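Side-chain contacts in homoserine dehydrogenase (Staphylococcus aureus M1064, PDB 4PG7), which catalyses the NAD(P)-dependent interconversion of L-aspartate semialdehyde and L-homoserine, a step of the aspartic acid pathway: residues E86-D91 against L110-K115; D201-K204 against F208-A211; A303-V306 against G312-M315; S425-I430 against Y435-V440. One frame throughout, in Å; residues are numbered along the deposited sequence.

Contact 1 of 4, residues E86-D91 against L110-K115; sequences EILNDD and LRTALK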
loop_
_atom_site.group_PDB
_atom_site.type_symbol
_atom_site.label_atom_id
_atom_site.label_comp_id
_atom_site.label_asym_id
_atom_site.label_seq_id
_atom_site.Cartn_x
_atom_site.Cartn_y
_atom_site.Cartn_z
ATOM N N GLU A 86 -0.040 30.660 -28.421
ATOM C CA GLU A 86 -0.976 31.572 -27.806
ATOM C C GLU A 86 -1.014 31.363 -26.294
ATOM O O GLU A 86 -1.223 32.305 -25.522
ATOM C CB GLU A 86 -2.365 31.386 -28.420
ATOM C CG GLU A 86 -3.411 32.341 -27.867
ATOM C CD GLU A 86 -4.665 32.430 -28.729
ATOM O OE1 GLU A 86 -4.927 31.511 -29.537
ATOM O OE2 GLU A 86 -5.371 33.453 -28.609
ATOM N N ILE A 87 -0.808 30.121 -25.875
ATOM C CA ILE A 87 -0.789 29.792 -24.473
ATOM C C ILE A 87 0.599 30.041 -23.891
ATOM O O ILE A 87 0.723 30.624 -22.823
ATOM C CB ILE A 87 -1.213 28.314 -24.245
ATOM C CG1 ILE A 87 -2.699 28.154 -24.524
ATOM C CG2 ILE A 87 -0.896 27.872 -22.833
ATOM C CD1 ILE A 87 -3.148 26.714 -24.701
ATOM N N LEU A 88 1.641 29.593 -24.585
ATOM C CA LEU A 88 3.002 29.705 -24.058
ATOM C C LEU A 88 3.460 31.168 -23.952
ATOM O O LEU A 88 4.297 31.494 -23.115
ATOM C CB LEU A 88 3.992 28.892 -24.903
ATOM C CG LEU A 88 3.748 27.376 -24.938
ATOM C CD1 LEU A 88 4.639 26.686 -25.962
ATOM C CD2 LEU A 88 3.941 26.763 -23.565
ATOM N N ASN A 89 2.918 32.039 -24.788
ATOM C CA ASN A 89 3.290 33.452 -24.742
ATOM C C ASN A 89 2.396 34.300 -23.843
ATOM O O ASN A 89 2.595 35.518 -23.757
ATOM C CB ASN A 89 3.314 34.038 -26.159
ATOM C CG ASN A 89 4.407 33.431 -27.023
ATOM O OD1 ASN A 89 5.356 32.841 -26.516
ATOM N ND2 ASN A 89 4.255 33.539 -28.333
ATOM N N ASP A 90 1.412 33.688 -23.183
ATOM C CA ASP A 90 0.483 34.457 -22.355
ATOM C C ASP A 90 1.079 34.644 -20.965
ATOM O O ASP A 90 1.020 33.729 -20.133
ATOM C CB ASP A 90 -0.883 33.763 -22.278
ATOM C CG ASP A 90 -1.938 34.615 -21.579
ATOM O OD1 ASP A 90 -1.574 35.563 -20.841
ATOM O OD2 ASP A 90 -3.138 34.353 -21.785
ATOM N N ASP A 91 1.628 35.837 -20.711
ATOM C CA ASP A 91 2.328 36.115 -19.449
ATOM C C ASP A 91 1.395 36.163 -18.252
ATOM O O ASP A 91 1.850 36.086 -17.109
ATOM C CB ASP A 91 3.077 37.452 -19.520
ATOM C CG ASP A 91 4.185 37.453 -20.526
ATOM O OD1 ASP A 91 4.333 38.468 -21.243
ATOM O OD2 ASP A 91 4.921 36.450 -20.581
ATOM N N LEU A 110 6.371 21.850 -22.572
ATOM C CA LEU A 110 6.506 21.925 -21.121
ATOM C C LEU A 110 7.827 22.598 -20.726
ATOM O O LEU A 110 7.863 23.381 -19.769
ATOM C CB LEU A 110 6.366 20.547 -20.485
ATOM C CG LEU A 110 5.053 19.818 -20.810
ATOM C CD1 LEU A 110 5.021 18.477 -20.096
ATOM C CD2 LEU A 110 3.823 20.630 -20.450
ATOM N N ARG A 111 8.887 22.335 -21.483
ATOM C CA ARG A 111 10.174 23.013 -21.266
ATOM C C ARG A 111 10.011 24.527 -21.410
ATOM O O ARG A 111 10.528 25.307 -20.604
ATOM C CB ARG A 111 11.222 22.514 -22.263
ATOM C CG ARG A 111 11.639 21.058 -22.047
ATOM C CD ARG A 111 12.391 20.468 -23.237
ATOM N NE ARG A 111 13.835 20.579 -23.068
ATOM C CZ ARG A 111 14.570 21.619 -23.452
ATOM N NH1 ARG A 111 14.025 22.669 -24.059
ATOM N NH2 ARG A 111 15.875 21.606 -23.236
ATOM N N THR A 112 9.308 24.941 -22.454
ATOM C CA THR A 112 9.060 26.361 -22.678
ATOM C C THR A 112 8.267 26.975 -21.514
ATOM O O THR A 112 8.620 28.048 -21.018
ATOM C CB THR A 112 8.343 26.584 -24.012
ATOM O OG1 THR A 112 9.156 26.057 -25.066
ATOM C CG2 THR A 112 8.086 28.068 -24.253
ATOM N N ALA A 113 7.207 26.298 -21.090
ATOM C CA ALA A 113 6.374 26.781 -19.990
ATOM C C ALA A 113 7.210 27.033 -18.735
ATOM O O ALA A 113 7.096 28.095 -18.099
ATOM C CB ALA A 113 5.255 25.794 -19.688
ATOM N N LEU A 114 8.067 26.071 -18.406
ATOM C CA LEU A 114 8.916 26.164 -17.225
ATOM C C LEU A 114 9.934 27.301 -17.355
ATOM O O LEU A 114 10.174 28.040 -16.389
ATOM C CB LEU A 114 9.624 24.831 -16.958
ATOM C CG LEU A 114 8.721 23.649 -16.610
ATOM C CD1 LEU A 114 9.468 22.333 -16.744
ATOM C CD2 LEU A 114 8.137 23.785 -15.208
ATOM N N LYS A 115 10.514 27.447 -18.545
ATOM C CA LYS A 115 11.434 28.542 -18.827
ATOM C C LYS A 115 10.729 29.892 -18.717
ATOM O O LYS A 115 11.349 30.894 -18.346
ATOM C CB LYS A 115 12.074 28.381 -20.209
ATOM C CG LYS A 115 13.164 27.319 -20.246
ATOM C CD LYS A 115 13.618 27.012 -21.664
ATOM C CE LYS A 115 14.803 26.070 -21.636
ATOM N NZ LYS A 115 15.387 25.801 -22.979
#
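Leu88 reaches from helix 84-88 to Thr112 and Ala113 of helix 106-115, two neighbouring helices on the parallel sheet of the Rossmann-type NAD-binding domain. No hydrogen bond crosses between the segments; the contact rests on the two methyls of one leucine. CD1 of Leu88 meets CG2 of Thr112 at 4.1 Å, the two side chains crossing at about a right angle. CD2 of Leu88 comes to 4.2 Å from CB of Ala113, and it also stands 4.1 Å from the backbone N of Ala113. With only 120 Å² buried, this is light packing. The sheet beneath holds both helices: Ile87 and Ala113 both rest on Ile96 of strand 95-98, and Ala113 also touches Val120 of strand 119-122. Helix 106-115 makes the crossover between these two adjacent parallel strands. Polar links lie outside the methyl patch. Leu88 O receives a weak hydrogen bond from Asn116 ND2, just past the end of the second helix, and Asp90, just past the end of helix 84-88, forms a salt bridge with Lys60. Thr112 divides its branches by chi1 (-59°): CG2 is presented to Leu88, whereas OG1 turns back to hydrogen-bond Asp108 O.

Contact 2 of 4, residues D201-K204 against F208-A211; sequences DEAK and FAEA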
loop_
_atom_site.group_PDB
_atom_site.type_symbol
_atom_site.label_atom_id
_atom_site.label_comp_id
_atom_site.label_asym_id
_atom_site.label_seq_id
_atom_site.Cartn_x
_atom_site.Cartn_y
_atom_site.Cartn_z
ATOM N N ASP A 201 -9.572 -13.268 -25.884
ATOM C CA ASP A 201 -10.867 -12.925 -26.501
ATOM C C ASP A 201 -11.889 -12.551 -25.424
ATOM O O ASP A 201 -12.690 -11.621 -25.600
ATOM C CB ASP A 201 -11.385 -14.083 -27.353
ATOM C CG ASP A 201 -10.612 -14.234 -28.675
ATOM O OD1 ASP A 201 -9.839 -13.325 -29.082
ATOM O OD2 ASP A 201 -10.814 -15.260 -29.331
ATOM N N GLU A 202 -11.885 -13.298 -24.324
ATOM C CA GLU A 202 -12.807 -13.007 -23.240
ATOM C C GLU A 202 -12.503 -11.614 -22.670
ATOM O O GLU A 202 -13.425 -10.824 -22.438
ATOM C CB GLU A 202 -12.765 -14.092 -22.154
ATOM C CG GLU A 202 -13.870 -13.985 -21.114
ATOM C CD GLU A 202 -15.254 -13.920 -21.762
ATOM O OE1 GLU A 202 -15.931 -12.892 -21.570
ATOM O OE2 GLU A 202 -15.639 -14.844 -22.519
ATOM N N ALA A 203 -11.226 -11.297 -22.473
ATOM C CA ALA A 203 -10.859 -9.968 -21.978
ATOM C C ALA A 203 -11.320 -8.852 -22.922
ATOM O O ALA A 203 -11.728 -7.765 -22.464
ATOM C CB ALA A 203 -9.367 -9.861 -21.758
ATOM N N LYS A 204 -11.190 -9.089 -24.232
ATOM C CA LYS A 204 -11.744 -8.162 -25.218
ATOM C C LYS A 204 -13.244 -7.980 -25.034
ATOM O O LYS A 204 -13.713 -6.856 -24.958
ATOM C CB LYS A 204 -11.454 -8.629 -26.646
ATOM C CG LYS A 204 -10.036 -8.318 -27.077
ATOM C CD LYS A 204 -9.703 -8.948 -28.410
ATOM C CE LYS A 204 -8.319 -8.514 -28.856
ATOM N NZ LYS A 204 -7.918 -9.247 -30.080
ATOM N N PHE A 208 -11.729 -5.338 -20.868
ATOM C CA PHE A 208 -10.344 -5.178 -20.343
ATOM C C PHE A 208 -9.275 -4.968 -21.401
ATOM O O PHE A 208 -8.467 -4.029 -21.321
ATOM C CB PHE A 208 -10.007 -6.349 -19.438
ATOM C CG PHE A 208 -10.895 -6.407 -18.254
ATOM C CD1 PHE A 208 -10.759 -5.465 -17.251
ATOM C CD2 PHE A 208 -11.933 -7.310 -18.184
ATOM C CE1 PHE A 208 -11.601 -5.461 -16.160
ATOM C CE2 PHE A 208 -12.797 -7.301 -17.104
ATOM C CZ PHE A 208 -12.626 -6.379 -16.085
ATOM N N ALA A 209 -9.294 -5.791 -22.433
ATOM C CA ALA A 209 -8.330 -5.659 -23.500
ATOM C C ALA A 209 -8.959 -4.862 -24.609
ATOM O O ALA A 209 -10.158 -4.978 -24.837
ATOM C CB ALA A 209 -7.918 -7.032 -24.009
ATOM N N GLU A 210 -8.129 -4.109 -25.329
ATOM C CA GLU A 210 -8.539 -3.397 -26.526
ATOM C C GLU A 210 -8.289 -4.271 -27.758
ATOM O O GLU A 210 -7.688 -5.351 -27.666
ATOM C CB GLU A 210 -7.779 -2.057 -26.588
ATOM C CG GLU A 210 -8.121 -1.133 -25.419
ATOM C CD GLU A 210 -7.050 -0.096 -25.107
ATOM O OE1 GLU A 210 -6.268 0.271 -26.009
ATOM O OE2 GLU A 210 -6.991 0.360 -23.943
ATOM N N ALA A 211 -8.768 -3.809 -28.912
ATOM C CA ALA A 211 -8.773 -4.597 -30.157
ATOM C C ALA A 211 -7.384 -4.992 -30.603
ATOM O O ALA A 211 -7.155 -6.108 -31.092
ATOM C CB ALA A 211 -9.463 -3.806 -31.256
#
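Lys204 lies along the loop 208-211, its chain fully extended beyond CG, and touches three successive residues of it. CB leaves the helix beside that loop, and chi1 of -79° swings CG alongside the backbone N, where Lys204 CG lies against Glu210 O and, at 3.9 Å, Ala209 CB. CD passes Glu210 O at the margin of contact. Lys204 CE sits between Glu210 O, 3.4 Å away, and Ala211 O. At the tip Lys204 NZ gives a weak hydrogen bond to Ala211 O, 3.4 Å long. At the root of the same residue, Lys204 CA directs a nearly straight C-H...O contact of 3.6 Å at Ala209 O. Next to it Ala203 fills the inner part of the turn: its CB meets CB of Ala209 at 3.9 Å. Ala203 O accepts from two amides, by a straight bond of 3.1 Å from Ala209 N, which stands above the carbonyl plane, and a weak, bent one from Phe208 N. Helix 180-192 backs this corner; Phe184 touches Ala203 and stacks with the ring of Phe208, and Thr181 OG1 hydrogen-bonds Phe208 O. The arrangement is that of a chain leaving the C-terminal end of a helix, here 196-205, and folding back along its last turn, with a carbonyl of that turn accepting from loop amides before helix 214-217 begins.

Contact 3 of 4, residues A303-V306 against G312-M315; sequences AIYV and GDTM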
loop_
_atom_site.group_PDB
_atom_site.type_symbol
_atom_site.label_atom_id
_atom_site.label_comp_id
_atom_site.label_asym_id
_atom_site.label_seq_id
_atom_site.Cartn_x
_atom_site.Cartn_y
_atom_site.Cartn_z
ATOM N N ALA A 303 -0.345 -4.392 -8.100
ATOM C CA ALA A 303 0.334 -4.347 -6.826
ATOM C C ALA A 303 1.805 -4.080 -7.035
ATOM O O ALA A 303 2.380 -4.517 -8.055
ATOM C CB ALA A 303 0.136 -5.653 -6.046
ATOM N N ILE A 304 2.393 -3.340 -6.099
ATOM C CA ILE A 304 3.853 -3.168 -6.037
ATOM C C ILE A 304 4.349 -3.651 -4.709
ATOM O O ILE A 304 3.910 -3.153 -3.671
ATOM C CB ILE A 304 4.370 -1.709 -6.109
ATOM C CG1 ILE A 304 3.562 -0.907 -7.078
ATOM C CG2 ILE A 304 5.858 -1.693 -6.497
ATOM C CD1 ILE A 304 3.843 -1.250 -8.507
ATOM N N TYR A 305 5.291 -4.576 -4.778
ATOM C CA TYR A 305 5.905 -5.180 -3.637
ATOM C C TYR A 305 7.323 -4.631 -3.530
ATOM O O TYR A 305 8.108 -4.768 -4.467
ATOM C CB TYR A 305 5.967 -6.678 -3.841
ATOM C CG TYR A 305 6.272 -7.459 -2.617
ATOM C CD1 TYR A 305 5.249 -7.927 -1.794
ATOM C CD2 TYR A 305 7.578 -7.758 -2.275
ATOM C CE1 TYR A 305 5.519 -8.654 -0.651
ATOM C CE2 TYR A 305 7.866 -8.500 -1.142
ATOM C CZ TYR A 305 6.834 -8.936 -0.330
ATOM O OH TYR A 305 7.145 -9.660 0.796
ATOM N N VAL A 306 7.660 -4.076 -2.374
ATOM C CA VAL A 306 8.894 -3.309 -2.215
ATOM C C VAL A 306 9.725 -3.920 -1.105
ATOM O O VAL A 306 9.206 -4.212 -0.016
ATOM C CB VAL A 306 8.561 -1.847 -1.889
ATOM C CG1 VAL A 306 9.806 -1.067 -1.536
ATOM C CG2 VAL A 306 7.844 -1.210 -3.062
ATOM N N GLY A 312 10.906 -4.382 6.983
ATOM C CA GLY A 312 10.164 -5.485 6.369
ATOM C C GLY A 312 9.767 -5.165 4.939
ATOM O O GLY A 312 9.877 -4.027 4.494
ATOM N N ASP A 313 9.268 -6.161 4.222
ATOM C CA ASP A 313 8.687 -5.910 2.911
ATOM C C ASP A 313 7.402 -5.100 3.041
ATOM O O ASP A 313 6.737 -5.117 4.075
ATOM C CB ASP A 313 8.382 -7.214 2.195
ATOM C CG ASP A 313 9.596 -8.108 2.062
ATOM O OD1 ASP A 313 10.721 -7.641 2.357
ATOM O OD2 ASP A 313 9.404 -9.277 1.688
ATOM N N THR A 314 7.051 -4.379 1.994
ATOM C CA THR A 314 5.769 -3.699 1.960
ATOM C C THR A 314 5.103 -3.997 0.622
ATOM O O THR A 314 5.771 -4.385 -0.349
ATOM C CB THR A 314 5.888 -2.175 2.155
ATOM O OG1 THR A 314 6.716 -1.647 1.134
ATOM C CG2 THR A 314 6.494 -1.813 3.502
ATOM N N MET A 315 3.790 -3.805 0.570
ATOM C CA MET A 315 3.053 -3.933 -0.699
ATOM C C MET A 315 1.861 -3.007 -0.730
ATOM O O MET A 315 1.193 -2.774 0.289
ATOM C CB MET A 315 2.611 -5.385 -0.949
ATOM C CG MET A 315 2.161 -5.681 -2.397
ATOM S SD MET A 315 1.401 -7.337 -2.628
ATOM C CE MET A 315 -0.166 -6.950 -1.824
HETATM O O HOH W 1 9.733 -2.351 2.426
#
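Tyr305 lays one face of its ring over the backbone of the partner strand: Thr314 O stands 3.8 Å above the ring plane, displaced toward the rim. CG lies opposite the backbone N (chi1 -166°), which carries the ring along the strand toward Asp313, where Tyr305 OH donates to Asp313 OD2 at 2.5 Å, a very short distance to be taken with caution; the ring and carboxylate planes are 75° apart. Nearer the root of the ring, Tyr305 CD1 meets CB of Met315 at 3.8 Å, approached obliquely. Met315 bends at its thioether, and SD lies in the ring plane at the edge, 5.3 Å from the centroid of the Tyr305 ring, a Met-aromatic contact. The same sulfur touches Ala303 CB. Beneath these side chains runs an antiparallel hairpin, with Tyr305 and Met315 as a non-hydrogen-bonded pair. Val306 and Thr314 form the hydrogen-bonded pair next to it: Val306 N to Thr314 O, 2.8 Å, and Thr314 N to Val306 O, 3.0 Å. Their side chains lie side by side on the opposite face, with Val306 CB 3.5 Å from Thr314 OG1. A water donates to both Val306 O and Gly312 O, linking strand 302-308 to the loop just before strand 314-318. Strand 302-308 sits between 171-177 and 314-318, and 314-318 pairs on with an antiparallel strand of the second subunit, where Met315 packs on Met315 of that subunit and Asp313 N hydrogen-bonds Tyr301 OH of that subunit.

Contact 4 of 4, residues S425-I430 against Y435-V440; sequences SPEELI and YEVDKV. With LYS (lysine), chain K.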
loop_
_atom_site.group_PDB
_atom_site.type_symbol
_atom_site.label_atom_id
_atom_site.label_comp_id
_atom_site.label_asym_id
_atom_site.label_seq_id
_atom_site.Cartn_x
_atom_site.Cartn_y
_atom_site.Cartn_z
ATOM N N SER A 425 21.207 -17.959 -15.250
ATOM C CA SER A 425 20.392 -18.908 -16.008
ATOM C C SER A 425 21.211 -20.124 -16.420
ATOM O O SER A 425 22.299 -19.981 -16.943
ATOM C CB SER A 425 19.777 -18.261 -17.239
ATOM O OG SER A 425 18.987 -19.197 -17.974
ATOM N N PRO A 426 20.686 -21.335 -16.157
ATOM C CA PRO A 426 21.313 -22.545 -16.643
ATOM C C PRO A 426 20.957 -22.897 -18.092
ATOM O O PRO A 426 21.234 -24.019 -18.531
ATOM C CB PRO A 426 20.732 -23.608 -15.711
ATOM C CG PRO A 426 19.360 -23.132 -15.479
ATOM C CD PRO A 426 19.453 -21.639 -15.417
ATOM N N GLU A 427 20.315 -21.989 -18.815
ATOM C CA GLU A 427 19.826 -22.297 -20.159
ATOM C C GLU A 427 20.948 -22.740 -21.118
ATOM O O GLU A 427 20.804 -23.738 -21.806
ATOM C CB GLU A 427 19.040 -21.113 -20.755
ATOM C CG GLU A 427 18.708 -21.286 -22.227
ATOM C CD GLU A 427 17.601 -20.373 -22.733
ATOM O OE1 GLU A 427 17.137 -19.476 -21.996
ATOM O OE2 GLU A 427 17.184 -20.580 -23.901
ATOM N N GLU A 428 22.035 -21.993 -21.178
ATOM C CA GLU A 428 23.125 -22.322 -22.107
ATOM C C GLU A 428 23.763 -23.634 -21.741
ATOM O O GLU A 428 24.065 -24.456 -22.589
ATOM C CB GLU A 428 24.198 -21.236 -22.067
ATOM C CG GLU A 428 23.765 -19.929 -22.730
ATOM C CD GLU A 428 24.943 -19.052 -23.120
ATOM O OE1 GLU A 428 24.677 -17.958 -23.670
ATOM O OE2 GLU A 428 26.126 -19.434 -22.882
ATOM N N LEU A 429 23.963 -23.815 -20.449
ATOM C CA LEU A 429 24.542 -25.014 -19.941
ATOM C C LEU A 429 23.704 -26.258 -20.314
ATOM O O LEU A 429 24.225 -27.266 -20.800
ATOM C CB LEU A 429 24.675 -24.876 -18.421
ATOM C CG LEU A 429 25.082 -26.130 -17.681
ATOM C CD1 LEU A 429 26.511 -26.511 -18.044
ATOM C CD2 LEU A 429 24.962 -25.870 -16.185
ATOM N N ILE A 430 22.409 -26.167 -20.077
ATOM C CA ILE A 430 21.492 -27.272 -20.381
ATOM C C ILE A 430 21.486 -27.541 -21.894
ATOM O O ILE A 430 21.468 -28.697 -22.318
ATOM C CB ILE A 430 20.101 -26.988 -19.803
ATOM C CG1 ILE A 430 20.180 -27.082 -18.274
ATOM C CG2 ILE A 430 19.057 -27.981 -20.304
ATOM C CD1 ILE A 430 19.011 -26.485 -17.531
ATOM N N TYR A 435 20.038 -30.750 -24.488
ATOM C CA TYR A 435 18.615 -30.585 -24.319
ATOM C C TYR A 435 18.083 -29.399 -25.081
ATOM O O TYR A 435 18.739 -28.358 -25.176
ATOM C CB TYR A 435 18.245 -30.371 -22.872
ATOM C CG TYR A 435 18.515 -31.522 -21.997
ATOM C CD1 TYR A 435 17.541 -32.487 -21.795
ATOM C CD2 TYR A 435 19.727 -31.639 -21.342
ATOM C CE1 TYR A 435 17.766 -33.551 -20.954
ATOM C CE2 TYR A 435 19.970 -32.700 -20.496
ATOM C CZ TYR A 435 18.991 -33.659 -20.302
ATOM O OH TYR A 435 19.215 -34.724 -19.458
ATOM N N GLU A 436 16.907 -29.588 -25.668
ATOM C CA GLU A 436 16.173 -28.512 -26.272
ATOM C C GLU A 436 15.438 -27.785 -25.176
ATOM O O GLU A 436 14.531 -28.349 -24.571
ATOM C CB GLU A 436 15.146 -29.073 -27.255
ATOM C CG GLU A 436 14.374 -27.985 -27.989
ATOM C CD GLU A 436 15.253 -27.086 -28.834
ATOM O OE1 GLU A 436 16.387 -27.457 -29.184
ATOM O OE2 GLU A 436 14.785 -26.000 -29.164
ATOM N N VAL A 437 15.823 -26.546 -24.926
ATOM C CA VAL A 437 15.179 -25.747 -23.921
ATOM C C VAL A 437 14.075 -24.944 -24.592
ATOM O O VAL A 437 14.348 -24.120 -25.438
ATOM C CB VAL A 437 16.187 -24.773 -23.243
ATOM C CG1 VAL A 437 15.469 -23.847 -22.274
ATOM C CG2 VAL A 437 17.270 -25.563 -22.515
ATOM N N ASP A 438 12.831 -25.182 -24.210
ATOM C CA ASP A 438 11.711 -24.456 -24.793
ATOM C C ASP A 438 11.751 -23.034 -24.276
ATOM O O ASP A 438 11.766 -22.087 -25.042
ATOM C CB ASP A 438 10.393 -25.110 -24.395
ATOM C CG ASP A 438 9.164 -24.353 -24.930
ATOM O OD1 ASP A 438 9.256 -23.663 -25.955
ATOM O OD2 ASP A 438 8.097 -24.474 -24.326
ATOM N N LYS A 439 11.814 -22.890 -22.955
ATOM C CA LYS A 439 11.913 -21.586 -22.374
ATOM C C LYS A 439 12.276 -21.654 -20.904
ATOM O O LYS A 439 12.230 -22.716 -20.283
ATOM C CB LYS A 439 10.585 -20.877 -22.513
ATOM C CG LYS A 439 9.454 -21.564 -21.795
ATOM C CD LYS A 439 8.139 -21.105 -22.399
ATOM C CE LYS A 439 6.957 -21.832 -21.795
ATOM N NZ LYS A 439 5.722 -21.437 -22.536
ATOM N N VAL A 440 12.600 -20.488 -20.378
ATOM C CA VAL A 440 12.999 -20.328 -18.996
ATOM C C VAL A 440 12.249 -19.128 -18.474
ATOM O O VAL A 440 12.271 -18.054 -19.084
ATOM C CB VAL A 440 14.528 -20.097 -18.868
ATOM C CG1 VAL A 440 14.930 -19.844 -17.423
ATOM C CG2 VAL A 440 15.303 -21.288 -19.406
HETATM N N LYS K . 4.024 -22.473 -26.745
HETATM C CA LYS K . 5.202 -21.576 -26.996
HETATM C C LYS K . 6.516 -22.346 -27.093
HETATM O O LYS K . 7.595 -21.801 -26.792
HETATM C CB LYS K . 5.310 -20.520 -25.895
HETATM C CG LYS K . 6.234 -19.369 -26.235
HETATM C CD LYS K . 7.257 -19.100 -25.144
HETATM C CE LYS K . 8.230 -18.041 -25.610
HETATM N NZ LYS K . 9.279 -17.721 -24.605
HETATM O OXT LYS K . 6.516 -23.520 -27.495
HETATM O O HOH W 2 13.990 -19.753 -24.836
#
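Ile430 and Val437 make the close-packed half of this contact together with Tyr435. CG2 of Ile430, set opposite the backbone N, reaches CB of Tyr435 at 3.6 Å and CG2 of Val437 at 3.7 Å. Ile430 O accepts a weak hydrogen bond from Tyr435 N, 3.3 Å long, and also lies in plane at the edge of the Tyr435 ring, whose OH goes on to Glu394 OE1. Leu395 and Ile398 of helix 388-398 close over Ile430. These pieces belong to an ACT domain, built here as strand-helix-strand-strand-helix-strand, and the contact seats helix 427-432 on strand 436-444. Leading into the helix, Ser425 OG accepts from Glu427 N in an ST turn. The other half is looser. Glu427 stretches obliquely across two valines, OE1 standing 3.7 Å from Val440 CG2 and OE2 4.0 Å from Val437 CG1. Neither touch is polar, and OE2 receives a weak hydrogen bond from a water that also donates to Asp438 O. Between the two valines the strand carries a classic beta bulge, Asp438 and Lys439 both facing Val380. Both side chains leave the strand away from the helix, and both touch the bound lysine: Asp438 OD1 lies 2.6 Å from the ligand's O, and Lys439, salt-bridged to Asp255 through NZ, runs its CD 3.5 Å from the ligand's CD.

In the fold
The four contacts follow one another along the chain without touching. Contact 1 lies in the NAD-binding domain, its centre about 55 Å from that of contact 4 at the far side of the chain, in the ACT domain. Contacts 2 and 3 fall between them in the homoserine dehydrogenase family region, about 29 Å apart centre to centre. Contacts 3 and 4 reach the same large mixed sheet, though their nearest atoms remain about 20 Å apart: contact 3 takes it to the subunit interface, whereas contact 4 brings it to the lysine pocket. There Asp438 and Lys439 are joined by Arg246, Gly250 and Thr252 from the region between contacts 2 and 3.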